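E3 ubiquitin-protein ligase TRIM65 (Homo sapiens, PDB 7JL4) acts as an E3 ubiquitin ligase in innate immunity, autophagy and inflammation, the chain described here being its PRY-SPRY (B30.2) domain. Local coordinates at residues W112-Q117 against Q161-F166; H72-V77 against T152-E157; P176-W179 against T185-L188. All blocks are in the same frame, centred on the assembly; numbering follows the deposited sequence. Where two conformers were deposited one is given.

Interaction 1 (W112-Q117 against Q161-F166); sequences WGLCVQ and QPLYTF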
ATOM      1  N   TRP A 112       5.253  -2.440  -7.657  1.00 19.95           N
ATOM      2  CA  TRP A 112       4.788  -3.767  -7.270  1.00 19.21           C
ATOM      3  C   TRP A 112       3.619  -3.551  -6.321  1.00 21.83           C
ATOM      4  O   TRP A 112       3.701  -2.679  -5.451  1.00 21.47           O
ATOM      5  CB  TRP A 112       5.914  -4.536  -6.519  1.00 20.20           C
ATOM      6  CG  TRP A 112       7.139  -4.896  -7.331  1.00 16.17           C
ATOM      7  CD1 TRP A 112       7.457  -6.129  -7.833  1.00 17.24           C
ATOM      8  CD2 TRP A 112       8.231  -4.026  -7.687  1.00 24.10           C
ATOM      9  NE1 TRP A 112       8.682  -6.080  -8.482  1.00 21.05           N
ATOM     10  CE2 TRP A 112       9.170  -4.802  -8.414  1.00 21.72           C
ATOM     11  CE3 TRP A 112       8.519  -2.679  -7.439  1.00 20.31           C
ATOM     12  CZ2 TRP A 112      10.362  -4.265  -8.917  1.00 24.02           C
ATOM     13  CZ3 TRP A 112       9.687  -2.142  -7.953  1.00 20.42           C
ATOM     14  CH2 TRP A 112      10.595  -2.932  -8.680  1.00 25.42           C
ATOM     15  N   GLY A 113       2.550  -4.335  -6.440  1.00 18.64           N
ATOM     16  CA  GLY A 113       1.388  -4.071  -5.606  1.00 20.46           C
ATOM     17  C   GLY A 113       0.526  -5.297  -5.391  1.00 23.06           C
ATOM     18  O   GLY A 113       0.684  -6.318  -6.062  1.00 19.60           O
ATOM     19  N   LEU A 114      -0.344  -5.203  -4.381  1.00 21.67           N
ATOM     20  CA  LEU A 114      -1.313  -6.246  -4.056  1.00 21.02           C
ATOM     21  C   LEU A 114      -2.664  -5.565  -3.989  1.00 22.72           C
ATOM     22  O   LEU A 114      -2.880  -4.715  -3.119  1.00 20.49           O
ATOM     23  CB  LEU A 114      -1.012  -6.923  -2.713  1.00 18.42           C
ATOM     24  CG  LEU A 114      -1.939  -8.117  -2.419  1.00 26.79           C
ATOM     25  CD1 LEU A 114      -1.497  -9.318  -3.215  1.00 21.16           C
ATOM     26  CD2 LEU A 114      -1.984  -8.460  -0.942  1.00 27.84           C
ATOM     27  N   CYS A 115      -3.568  -5.914  -4.904  1.00 22.96           N
ATOM     28  CA  CYS A 115      -4.897  -5.320  -4.883  1.00 17.42           C
ATOM     29  C   CYS A 115      -5.872  -6.292  -4.212  1.00 24.15           C
ATOM     30  O   CYS A 115      -5.896  -7.484  -4.534  1.00 26.16           O
ATOM     31  CB  CYS A 115      -5.324  -4.957  -6.308  1.00 22.69           C
ATOM     32  SG  CYS A 115      -7.064  -4.411  -6.421  1.00 29.97           S
ATOM     33  N   VAL A 116      -6.627  -5.796  -3.236  1.00 23.64           N
ATOM     34  CA  VAL A 116      -7.597  -6.603  -2.514  1.00 21.61           C
ATOM     35  C   VAL A 116      -8.948  -6.406  -3.188  1.00 28.03           C
ATOM     36  O   VAL A 116      -9.457  -5.287  -3.265  1.00 29.96           O
ATOM     37  CB  VAL A 116      -7.654  -6.203  -1.035  1.00 30.64           C
ATOM     38  CG1 VAL A 116      -8.632  -7.075  -0.271  1.00 32.57           C
ATOM     39  CG2 VAL A 116      -6.255  -6.299  -0.447  1.00 27.17           C
ATOM     40  N   GLN A 117      -9.525  -7.480  -3.685  1.00 31.31           N
ATOM     41  CA  GLN A 117     -10.820  -7.391  -4.360  1.00 33.21           C
ATOM     42  C   GLN A 117     -11.880  -8.088  -3.526  1.00 34.81           C
ATOM     43  O   GLN A 117     -11.580  -8.690  -2.490  1.00 36.24           O
ATOM     44  CB  GLN A 117     -10.720  -8.001  -5.753  1.00 35.69           C
ATOM     45  CG  GLN A 117      -9.906  -7.168  -6.716  1.00 32.78           C
ATOM     46  CD  GLN A 117      -9.686  -7.888  -8.039  1.00 46.23           C
ATOM     47  OE1 GLN A 117      -9.574  -9.120  -8.081  1.00 47.42           O
ATOM     48  NE2 GLN A 117      -9.684  -7.132  -9.131  1.00 48.72           N
ATOM     49  N   GLN A 161      -0.375 -14.710   7.928  1.00 24.56           N
ATOM     50  CA  GLN A 161      -0.304 -15.577   6.753  1.00 30.08           C
ATOM     51  C   GLN A 161       0.304 -14.821   5.582  1.00 23.84           C
ATOM     52  O   GLN A 161      -0.235 -13.791   5.160  1.00 25.37           O
ATOM     53  CB  GLN A 161      -1.688 -16.110   6.371  1.00 35.13           C
ATOM     54  N   PRO A 162       1.432 -15.285   5.043  1.00 23.81           N
ATOM     55  CA  PRO A 162       1.980 -14.645   3.846  1.00 21.99           C
ATOM     56  C   PRO A 162       1.047 -14.888   2.670  1.00 30.02           C
ATOM     57  O   PRO A 162       0.494 -15.977   2.509  1.00 27.77           O
ATOM     58  CB  PRO A 162       3.334 -15.335   3.648  1.00 28.73           C
ATOM     59  CG  PRO A 162       3.233 -16.632   4.396  1.00 31.23           C
ATOM     60  CD  PRO A 162       2.211 -16.462   5.482  1.00 29.18           C
ATOM     61  N   LEU A 163       0.873 -13.859   1.865  1.00 23.54           N
ATOM     62  CA  LEU A 163      -0.046 -13.871   0.730  1.00 28.83           C
ATOM     63  C   LEU A 163       0.667 -13.994  -0.606  1.00 25.37           C
ATOM     64  O   LEU A 163       0.195 -14.716  -1.500  1.00 21.38           O
ATOM     65  CB  LEU A 163      -0.892 -12.588   0.733  1.00 23.73           C
ATOM     66  CG  LEU A 163      -1.751 -12.349   1.987  1.00 26.89           C
ATOM     67  CD1 LEU A 163      -2.448 -10.977   1.934  1.00 21.49           C
ATOM     68  CD2 LEU A 163      -2.754 -13.468   2.160  1.00 27.30           C
ATOM     69  N   TYR A 164       1.796 -13.307  -0.754  1.00 21.15           N
ATOM     70  CA  TYR A 164       2.576 -13.304  -1.985  1.00 19.19           C
ATOM     71  C   TYR A 164       3.925 -12.648  -1.731  1.00 19.97           C
ATOM     72  O   TYR A 164       4.001 -11.654  -0.998  1.00 19.21           O
ATOM     73  CB  TYR A 164       1.850 -12.566  -3.111  1.00 20.70           C
ATOM     74  CG  TYR A 164       2.401 -12.986  -4.455  1.00 25.89           C
ATOM     75  CD1 TYR A 164       2.070 -14.221  -5.004  1.00 24.43           C
ATOM     76  CD2 TYR A 164       3.307 -12.179  -5.137  1.00 26.08           C
ATOM     77  CE1 TYR A 164       2.614 -14.630  -6.230  1.00 27.52           C
ATOM     78  CE2 TYR A 164       3.826 -12.562  -6.353  1.00 24.76           C
ATOM     79  CZ  TYR A 164       3.485 -13.780  -6.892  1.00 28.62           C
ATOM     80  OH  TYR A 164       4.042 -14.137  -8.099  1.00 29.30           O
ATOM     81  N   THR A 165       4.973 -13.187  -2.362  1.00 22.49           N
ATOM     82  CA  THR A 165       6.312 -12.612  -2.320  1.00 24.42           C
ATOM     83  C   THR A 165       6.803 -12.303  -3.729  1.00 26.20           C
ATOM     84  O   THR A 165       6.803 -13.185  -4.593  1.00 22.35           O
ATOM     85  CB  THR A 165       7.276 -13.575  -1.632  1.00 19.80           C
ATOM     86  OG1 THR A 165       6.810 -13.834  -0.305  1.00 22.40           O
ATOM     87  CG2 THR A 165       8.722 -13.025  -1.586  1.00 25.06           C
ATOM     88  N   PHE A 166       7.240 -11.063  -3.951  1.00 22.09           N
ATOM     89  CA  PHE A 166       8.017 -10.675  -5.124  1.00 22.89           C
ATOM     90  C   PHE A 166       9.499 -10.655  -4.786  1.00 24.81           C
ATOM     91  O   PHE A 166       9.888 -10.263  -3.680  1.00 21.81           O
ATOM     92  CB  PHE A 166       7.646  -9.271  -5.612  1.00 21.96           C
ATOM     93  CG  PHE A 166       6.263  -9.154  -6.191  1.00 23.76           C
ATOM     94  CD1 PHE A 166       6.018  -9.568  -7.491  1.00 24.73           C
ATOM     95  CD2 PHE A 166       5.237  -8.548  -5.467  1.00 21.60           C
ATOM     96  CE1 PHE A 166       4.737  -9.421  -8.054  1.00 23.67           C
ATOM     97  CE2 PHE A 166       3.955  -8.387  -6.033  1.00 24.15           C
ATOM     98  CZ  PHE A 166       3.726  -8.827  -7.313  1.00 23.62           C
TER
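Trp-112 turns the edge of its five-membered ring onto one face of Phe-166, with CD1 lying 3.6 Å above the phenyl plane, offset toward the rim. The centroids are 5.1 Å apart and the planes meet at 68°, which makes this a T-shaped (edge-to-face) pair. On the opposite face of Phe-166 lies Tyr-164 CE2, 3.7 Å from the plane, so the phenyl is clasped from both sides. At its edge, near the ring plane, Gly-113 O approaches CE2 of Phe-166 at 3.9 Å. Both partners carry CG anti to their own carbonyl carbon (chi1 -66° in Trp-112, -68° in Phe-166), and this directs the two rings into the space between the strands. Farther along, CD2 of Leu-114 touches CD1 of Leu-163 at 3.8 Å, the two side chains crossing at about a right angle. Replacing Phe-166 by an alanine would probably open a gap at the CD1 edge of the Trp-112 indole and deprive Tyr-164 CE2 of the ring face it packs on. The segment axes approach to 9.1 Å and run antiparallel without a hydrogen bond between them, the geometry of facing sheets in a beta-sandwich. Strand 111-116 pairs with 84-89 on one side and on the other with 120-125, which supplies the His-125 that stacks on Trp-112; strand 161-167 ends the other sheet beside strand 150-155.

Interaction 2 (H72-V77 against T152-E157); sequences HHYWEV and TFYSLE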
ATOM      1  N   HIS A  72      15.898  -3.465   6.071  1.00 20.52           N
ATOM      2  CA  HIS A  72      14.747  -4.352   6.210  1.00 21.05           C
ATOM      3  C   HIS A  72      13.677  -3.555   6.938  1.00 21.55           C
ATOM      4  O   HIS A  72      13.978  -2.946   7.966  1.00 20.75           O
ATOM      5  CB  HIS A  72      15.164  -5.609   6.984  1.00 23.16           C
ATOM      6  CG  HIS A  72      14.200  -6.749   6.884  1.00 25.53           C
ATOM      7  ND1 HIS A  72      14.541  -8.036   7.242  1.00 31.62           N
ATOM      8  CD2 HIS A  72      12.897  -6.795   6.515  1.00 25.15           C
ATOM      9  CE1 HIS A  72      13.503  -8.835   7.057  1.00 31.82           C
ATOM     10  NE2 HIS A  72      12.486  -8.102   6.633  1.00 26.82           N
ATOM     11  N   HIS A  73      12.444  -3.540   6.400  1.00 17.09           N
ATOM     12  CA  HIS A  73      11.399  -2.613   6.821  1.00 19.04           C
ATOM     13  C   HIS A  73      10.050  -3.324   6.784  1.00 18.59           C
ATOM     14  O   HIS A  73       9.802  -4.127   5.882  1.00 20.49           O
ATOM     15  CB  HIS A  73      11.378  -1.371   5.896  1.00 14.39           C
ATOM     16  CG  HIS A  73      12.747  -0.796   5.666  1.00 19.01           C
ATOM     17  ND1 HIS A  73      13.374  -0.018   6.616  1.00 16.38           N
ATOM     18  CD2 HIS A  73      13.640  -0.958   4.663  1.00 18.37           C
ATOM     19  CE1 HIS A  73      14.579   0.317   6.185  1.00 22.45           C
ATOM     20  NE2 HIS A  73      14.771  -0.246   5.004  1.00 21.05           N
ATOM     21  N   TYR A  74       9.182  -3.024   7.756  1.00 18.59           N
ATOM     22  CA  TYR A  74       7.882  -3.687   7.850  1.00 19.21           C
ATOM     23  C   TYR A  74       6.861  -2.682   8.358  1.00 25.28           C
ATOM     24  O   TYR A  74       7.162  -1.882   9.248  1.00 19.12           O
ATOM     25  CB  TYR A  74       7.925  -4.910   8.795  1.00 18.06           C
ATOM     26  CG  TYR A  74       6.569  -5.560   9.026  1.00 22.59           C
ATOM     27  CD1 TYR A  74       6.028  -6.429   8.080  1.00 17.41           C
ATOM     28  CD2 TYR A  74       5.820  -5.279  10.176  1.00 22.52           C
ATOM     29  CE1 TYR A  74       4.775  -7.036   8.293  1.00 20.52           C
ATOM     30  CE2 TYR A  74       4.551  -5.855  10.384  1.00 20.52           C
ATOM     31  CZ  TYR A  74       4.042  -6.737   9.420  1.00 21.68           C
ATOM     32  OH  TYR A  74       2.809  -7.354   9.581  1.00 22.54           O
ATOM     33  N   TRP A  75       5.645  -2.741   7.817  1.00 18.72           N
ATOM     34  CA  TRP A  75       4.567  -1.907   8.332  1.00 18.36           C
ATOM     35  C   TRP A  75       3.238  -2.591   8.066  1.00 21.46           C
ATOM     36  O   TRP A  75       3.139  -3.524   7.255  1.00 19.84           O
ATOM     37  CB  TRP A  75       4.558  -0.501   7.712  1.00 19.79           C
ATOM     38  CG  TRP A  75       4.521  -0.516   6.214  1.00 25.62           C
ATOM     39  CD1 TRP A  75       3.398  -0.593   5.410  1.00 25.29           C
ATOM     40  CD2 TRP A  75       5.652  -0.502   5.319  1.00 20.81           C
ATOM     41  NE1 TRP A  75       3.771  -0.606   4.077  1.00 23.73           N
ATOM     42  CE2 TRP A  75       5.141  -0.552   3.994  1.00 23.69           C
ATOM     43  CE3 TRP A  75       7.041  -0.428   5.505  1.00 22.90           C
ATOM     44  CZ2 TRP A  75       5.972  -0.540   2.864  1.00 21.66           C
ATOM     45  CZ3 TRP A  75       7.882  -0.424   4.369  1.00 23.13           C
ATOM     46  CH2 TRP A  75       7.334  -0.474   3.067  1.00 26.67           C
ATOM     47  N   GLU A  76       2.216  -2.111   8.777  1.00 22.01           N
ATOM     48  CA  GLU A  76       0.865  -2.641   8.677  1.00 19.34           C
ATOM     49  C   GLU A  76      -0.114  -1.525   8.346  1.00 25.54           C
ATOM     50  O   GLU A  76       0.059  -0.374   8.753  1.00 21.08           O
ATOM     51  CB  GLU A  76       0.456  -3.358   9.973  1.00 21.06           C
ATOM     52  CG  GLU A  76       1.226  -4.669  10.158  1.00 21.39           C
ATOM     53  CD  GLU A  76       1.039  -5.306  11.520  1.00 25.24           C
ATOM     54  OE1 GLU A  76       0.310  -4.737  12.359  1.00 26.77           O
ATOM     55  OE2 GLU A  76       1.576  -6.422  11.733  1.00 25.21           O
ATOM     56  N   VAL A  77      -1.147  -1.885   7.595  1.00 23.08           N
ATOM     57  CA  VAL A  77      -2.165  -0.965   7.095  0.73 22.59           C
ATOM     58  C   VAL A  77      -3.524  -1.606   7.334  1.00 24.79           C
ATOM     59  O   VAL A  77      -3.676  -2.814   7.118  1.00 26.52           O
ATOM     60  CB  VAL A  77      -1.977  -0.687   5.586  0.73 26.42           C
ATOM     61  CG1 VAL A  77      -3.093   0.213   5.047  0.73 24.99           C
ATOM     62  CG2 VAL A  77      -0.608  -0.100   5.296  0.73 23.14           C
ATOM     63  N   THR A 152       7.174  -9.132   0.722  1.00 19.22           N
ATOM     64  CA  THR A 152       6.128 -10.096   1.050  1.00 22.02           C
ATOM     65  C   THR A 152       4.949  -9.368   1.662  1.00 25.41           C
ATOM     66  O   THR A 152       5.124  -8.559   2.575  1.00 20.70           O
ATOM     67  CB  THR A 152       6.605 -11.179   2.016  1.00 21.92           C
ATOM     68  OG1 THR A 152       7.741 -11.847   1.452  1.00 24.93           O
ATOM     69  CG2 THR A 152       5.461 -12.216   2.258  1.00 21.06           C
ATOM     70  N   PHE A 153       3.756  -9.660   1.152  1.00 20.93           N
ATOM     71  CA  PHE A 153       2.509  -9.165   1.706  1.00 21.81           C
ATOM     72  C   PHE A 153       1.916 -10.191   2.658  1.00 25.02           C
ATOM     73  O   PHE A 153       1.904 -11.397   2.363  1.00 24.59           O
ATOM     74  CB  PHE A 153       1.495  -8.884   0.596  1.00 21.49           C
ATOM     75  CG  PHE A 153       1.888  -7.786  -0.316  1.00 18.62           C
ATOM     76  CD1 PHE A 153       2.703  -8.028  -1.403  1.00 20.32           C
ATOM     77  CD2 PHE A 153       1.471  -6.491  -0.069  1.00 22.50           C
ATOM     78  CE1 PHE A 153       3.048  -6.998  -2.262  1.00 22.20           C
ATOM     79  CE2 PHE A 153       1.836  -5.459  -0.926  1.00 22.33           C
ATOM     80  CZ  PHE A 153       2.616  -5.713  -1.998  1.00 20.62           C
ATOM     81  N   TYR A 154       1.359  -9.701   3.761  1.00 22.48           N
ATOM     82  CA  TYR A 154       0.751 -10.536   4.792  1.00 22.63           C
ATOM     83  C   TYR A 154      -0.694 -10.135   5.046  1.00 23.33           C
ATOM     84  O   TYR A 154      -1.074  -8.970   4.905  1.00 25.67           O
ATOM     85  CB  TYR A 154       1.500 -10.438   6.134  1.00 26.61           C
ATOM     86  CG  TYR A 154       2.860 -11.105   6.144  1.00 21.48           C
ATOM     87  CD1 TYR A 154       3.983 -10.463   5.623  1.00 25.66           C
ATOM     88  CD2 TYR A 154       3.006 -12.387   6.662  1.00 26.36           C
ATOM     89  CE1 TYR A 154       5.249 -11.093   5.630  1.00 22.22           C
ATOM     90  CE2 TYR A 154       4.246 -13.015   6.692  1.00 28.35           C
ATOM     91  CZ  TYR A 154       5.355 -12.368   6.174  1.00 23.83           C
ATOM     92  OH  TYR A 154       6.555 -13.029   6.199  1.00 28.88           O
ATOM     93  N   SER A 155      -1.490 -11.112   5.453  1.00 23.86           N
ATOM     94  CA  SER A 155      -2.720 -10.851   6.184  1.00 21.91           C
ATOM     95  C   SER A 155      -2.436 -11.147   7.645  1.00 26.51           C
ATOM     96  O   SER A 155      -1.696 -12.083   7.952  1.00 31.48           O
ATOM     97  CB  SER A 155      -3.867 -11.721   5.658  1.00 29.63           C
ATOM     98  OG  SER A 155      -5.023 -11.505   6.442  1.00 34.64           O
ATOM     99  N   LEU A 156      -2.972 -10.330   8.552  1.00 28.60           N
ATOM    100  CA  LEU A 156      -2.593 -10.505   9.937  1.00 29.47           C
ATOM    101  C   LEU A 156      -3.764 -10.998  10.780  1.00 35.22           C
ATOM    102  O   LEU A 156      -3.565 -11.367  11.942  1.00 32.10           O
ATOM    103  CB  LEU A 156      -2.094  -9.186  10.555  1.00 29.29           C
ATOM    104  CG  LEU A 156      -0.618  -8.928  10.172  1.00 29.97           C
ATOM    105  CD1 LEU A 156       0.440  -9.926  10.638  1.00 35.93           C
ATOM    106  CD2 LEU A 156      -0.402  -8.416   8.739  1.00 30.85           C
ATOM    107  N   GLU A 157      -4.986 -10.973  10.244  1.00 34.98           N
ATOM    108  CA  GLU A 157      -6.158 -11.436  10.975  1.00 34.91           C
ATOM    109  C   GLU A 157      -6.930 -12.398  10.081  1.00 39.23           C
ATOM    110  O   GLU A 157      -7.143 -12.108   8.885  1.00 38.97           O
ATOM    111  CB  GLU A 157      -7.046 -10.262  11.457  1.00 37.62           C
ATOM    112  CG  GLU A 157      -7.443  -9.264  10.376  1.00 48.38           C
ATOM    113  CD  GLU A 157      -8.397  -8.183  10.853  1.00 52.48           C
ATOM    114  OE1 GLU A 157      -9.427  -7.960  10.174  1.00 56.72           O
ATOM    115  OE2 GLU A 157      -8.124  -7.562  11.909  1.00 53.55           O
TER
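Leu-156 sets its two methyl groups against the hydroxyl of Tyr-74, CD2 at 3.5 Å and CD1 at 3.7 Å from OH, while its CG lies 3.7 Å from Glu-76 OE2. These contacts lie on one face of the seven-stranded antiparallel sheet of the SPRY beta-sandwich. Strands 72-79 and 150-155 are not neighbours there: strand 139-145 runs between them, so the two run in the same direction. Leu-156 lies just past the end of strand 150-155, its CA 8.7 Å from that of Glu-76. No hydrogen bond spans the gap; side chains reach over it. Tyr-74 does so with CG anti to its own N (chi1 175°), which stretches the phenol toward Leu-156 from the opposite direction. On the way its edge passes Tyr-154, CE1 of Tyr-74 standing 4.4 Å from CD1 of Tyr-154, a looser apolar contact.

The next shell fixes the polar group at the centre. Tyr-74 OH donates a 2.6 Å hydrogen bond to Glu-76 OE2, which lies near the plane of the phenol ring and receives the bond on its anti lone pair. This bond orients the hydroxyl, is likely to restrain the turning of the carboxylate, and gives a buried carboxylate oxygen a donor. Farther out, helix 10-15, near the start of this domain, covers the same face, with Leu-15 resting on Tyr-74 and Tyr-154, and Arg-12 touching Leu-156. The two oxygens of Glu-76 divide the work. OE1 forms a salt bridge with Arg-12 NH2, and a cation this close would probably favour the ionised form of Glu-76; OE2 takes a second hydrogen bond, from Trp-16 NE1.

Interaction 3 (P176-W179 against T185-L188); sequences PVFW and TLTL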
ATOM      1  N   PRO A 176       6.204   3.680  -0.506  1.00 16.88           N
ATOM      2  CA  PRO A 176       4.872   3.068  -0.452  1.00 16.74           C
ATOM      3  C   PRO A 176       3.853   3.910  -1.213  1.00 22.47           C
ATOM      4  O   PRO A 176       3.869   5.147  -1.144  1.00 21.64           O
ATOM      5  CB  PRO A 176       4.546   3.048   1.047  1.00 16.38           C
ATOM      6  CG  PRO A 176       5.898   3.114   1.755  1.00 17.02           C
ATOM      7  CD  PRO A 176       6.752   3.973   0.842  1.00 20.17           C
ATOM      8  N   VAL A 177       2.933   3.229  -1.910  1.00 18.96           N
ATOM      9  CA  VAL A 177       1.938   3.911  -2.728  1.00 19.94           C
ATOM     10  C   VAL A 177       0.668   3.059  -2.727  1.00 19.95           C
ATOM     11  O   VAL A 177       0.731   1.833  -2.632  1.00 17.49           O
ATOM     12  CB  VAL A 177       2.486   4.176  -4.151  1.00 21.91           C
ATOM     13  CG1 VAL A 177       2.865   2.857  -4.850  1.00 18.83           C
ATOM     14  CG2 VAL A 177       1.482   4.990  -4.976  1.00 29.38           C
ATOM     15  N   PHE A 178      -0.483   3.725  -2.766  1.00 17.73           N
ATOM     16  CA  PHE A 178      -1.777   3.088  -2.522  1.00 22.77           C
ATOM     17  C   PHE A 178      -2.826   3.583  -3.513  1.00 23.11           C
ATOM     18  O   PHE A 178      -2.805   4.745  -3.918  1.00 22.75           O
ATOM     19  CB  PHE A 178      -2.237   3.391  -1.091  1.00 22.59           C
ATOM     20  CG  PHE A 178      -1.253   2.939  -0.050  1.00 24.06           C
ATOM     21  CD1 PHE A 178      -1.294   1.638   0.427  1.00 24.04           C
ATOM     22  CD2 PHE A 178      -0.273   3.799   0.417  1.00 21.30           C
ATOM     23  CE1 PHE A 178      -0.388   1.190   1.365  1.00 22.56           C
ATOM     24  CE2 PHE A 178       0.661   3.369   1.357  1.00 29.11           C
ATOM     25  CZ  PHE A 178       0.603   2.046   1.830  1.00 25.80           C
ATOM     26  N   TRP A 179      -3.776   2.702  -3.856  1.00 21.14           N
ATOM     27  CA  TRP A 179      -4.935   3.029  -4.677  1.00 22.29           C
ATOM     28  C   TRP A 179      -6.194   2.737  -3.871  1.00 28.03           C
ATOM     29  O   TRP A 179      -6.248   1.744  -3.132  1.00 23.94           O
ATOM     30  CB  TRP A 179      -4.950   2.196  -5.952  1.00 20.20           C
ATOM     31  CG  TRP A 179      -6.209   2.313  -6.777  1.00 23.31           C
ATOM     32  CD1 TRP A 179      -6.475   3.243  -7.722  1.00 25.53           C
ATOM     33  CD2 TRP A 179      -7.340   1.416  -6.755  1.00 26.84           C
ATOM     34  NE1 TRP A 179      -7.725   2.986  -8.311  1.00 26.53           N
ATOM     35  CE2 TRP A 179      -8.266   1.873  -7.717  1.00 26.81           C
ATOM     36  CE3 TRP A 179      -7.654   0.274  -6.007  1.00 23.42           C
ATOM     37  CZ2 TRP A 179      -9.488   1.227  -7.947  1.00 30.46           C
ATOM     38  CZ3 TRP A 179      -8.867  -0.368  -6.232  1.00 24.91           C
ATOM     39  CH2 TRP A 179      -9.767   0.117  -7.195  1.00 28.21           C
ATOM     40  N   THR A 185     -11.338   3.849   3.136  1.00 34.30           N
ATOM     41  CA  THR A 185     -10.369   4.459   4.041  1.00 31.21           C
ATOM     42  C   THR A 185      -9.185   3.515   4.200  1.00 33.88           C
ATOM     43  O   THR A 185      -9.373   2.302   4.316  1.00 26.89           O
ATOM     44  CB  THR A 185     -11.000   4.746   5.412  1.00 34.36           C
ATOM     45  OG1 THR A 185     -12.023   5.733   5.277  1.00 35.01           O
ATOM     46  CG2 THR A 185      -9.965   5.257   6.425  1.00 34.18           C
ATOM     47  N   LEU A 186      -7.959   4.062   4.183  1.00 26.96           N
ATOM     48  CA  LEU A 186      -6.761   3.323   4.580  1.00 24.97           C
ATOM     49  C   LEU A 186      -6.119   4.019   5.772  1.00 31.69           C
ATOM     50  O   LEU A 186      -6.002   5.248   5.782  1.00 27.79           O
ATOM     51  CB  LEU A 186      -5.723   3.228   3.460  1.00 29.07           C
ATOM     52  CG  LEU A 186      -6.032   2.369   2.226  1.00 33.30           C
ATOM     53  CD1 LEU A 186      -4.906   2.443   1.191  1.00 28.69           C
ATOM     54  CD2 LEU A 186      -6.226   0.934   2.651  1.00 33.28           C
ATOM     55  N   THR A 187      -5.693   3.227   6.765  1.00 26.46           N
ATOM     56  CA  THR A 187      -5.033   3.730   7.971  1.00 26.63           C
ATOM     57  C   THR A 187      -3.649   3.094   8.093  1.00 27.95           C
ATOM     58  O   THR A 187      -3.535   1.863   8.136  1.00 25.96           O
ATOM     59  CB  THR A 187      -5.876   3.407   9.208  1.00 27.49           C
ATOM     60  OG1 THR A 187      -7.226   3.867   9.003  1.00 29.73           O
ATOM     61  CG2 THR A 187      -5.280   4.080  10.436  1.00 28.92           C
ATOM     62  N   LEU A 188      -2.602   3.925   8.145  1.00 25.44           N
ATOM     63  CA  LEU A 188      -1.235   3.453   8.364  1.00 26.13           C
ATOM     64  C   LEU A 188      -1.059   3.198   9.857  1.00 26.44           C
ATOM     65  O   LEU A 188      -1.131   4.132  10.658  1.00 26.95           O
ATOM     66  CB  LEU A 188      -0.227   4.490   7.876  1.00 24.21           C
ATOM     67  CG  LEU A 188      -0.421   4.939   6.420  1.00 24.20           C
ATOM     68  CD1 LEU A 188       0.431   6.145   6.110  1.00 22.83           C
ATOM     69  CD2 LEU A 188      -0.091   3.827   5.473  1.00 22.45           C
TER
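Phe-178 and Leu-186 face each other with CA atoms 8.7 Å apart on strands that run in opposite directions and share no hydrogen bond. Strand 175-180 belongs to one sheet of the SPRY beta-sandwich and strand 185-188 to the other, so the two meet face to face across the interior. The short connection after strand 175-180 carries the chain from one sheet to the other, so the two strands form a beta-arch, meeting through side chains, rather than a hairpin.

Phe-178 is the residue of 176-179 that enters the gap, and Leu-186 and Leu-188, two apart on their strand and so projecting to the same side, meet it from across. Leu-186 uses a single methyl, CD1, which sits 3.6 Å from Phe-178 CB and 3.8 Å from Phe-178 CD1; it therefore packs where the ring joins its stem and meets the ring obliquely. With CG anti to the carbonyl carbon (chi1 -58°), the phenyl is swung along the gap toward Leu-188. All three side chains are buried.

Both sheets line this interior. Leu-86 of strand 84-89, in the same sheet, and Cys-64, in the loop after strand 61-63, touch Phe-178, whereas Val-77 of strand 72-79 lies against both leucines and Val-42 of strand 41-44 against Leu-186. The contact is thus plain hydrophobic packing near the middle of the domain. At the far end of the phenyl, its CZ meets CD2 of Leu-188 at a wider 4.1 Å.

In the fold
Interactions 1 and 3 each bridge the two sheets of the sandwich, at places whose centres lie about 14 Å apart and which do not touch. Interaction 2 stays on one side of one of those sheets, on the face covered by helix 10-15, and connects with both. Toward interaction 1, centres about 10 Å apart, neighbouring strands 150-155 and 161-167 join through a probable hydrogen bond from Leu-163 N to Phe-153 O (2.7 Å). Toward interaction 3, about 13 Å between centres, adjoining strands 72-79 and 185-188 bring Val-77 CG1 to 3.5 Å from Thr-187 O, and Trp-75 CZ2 packs on Pro-176 CG at 3.8 Å, reaching across the interior.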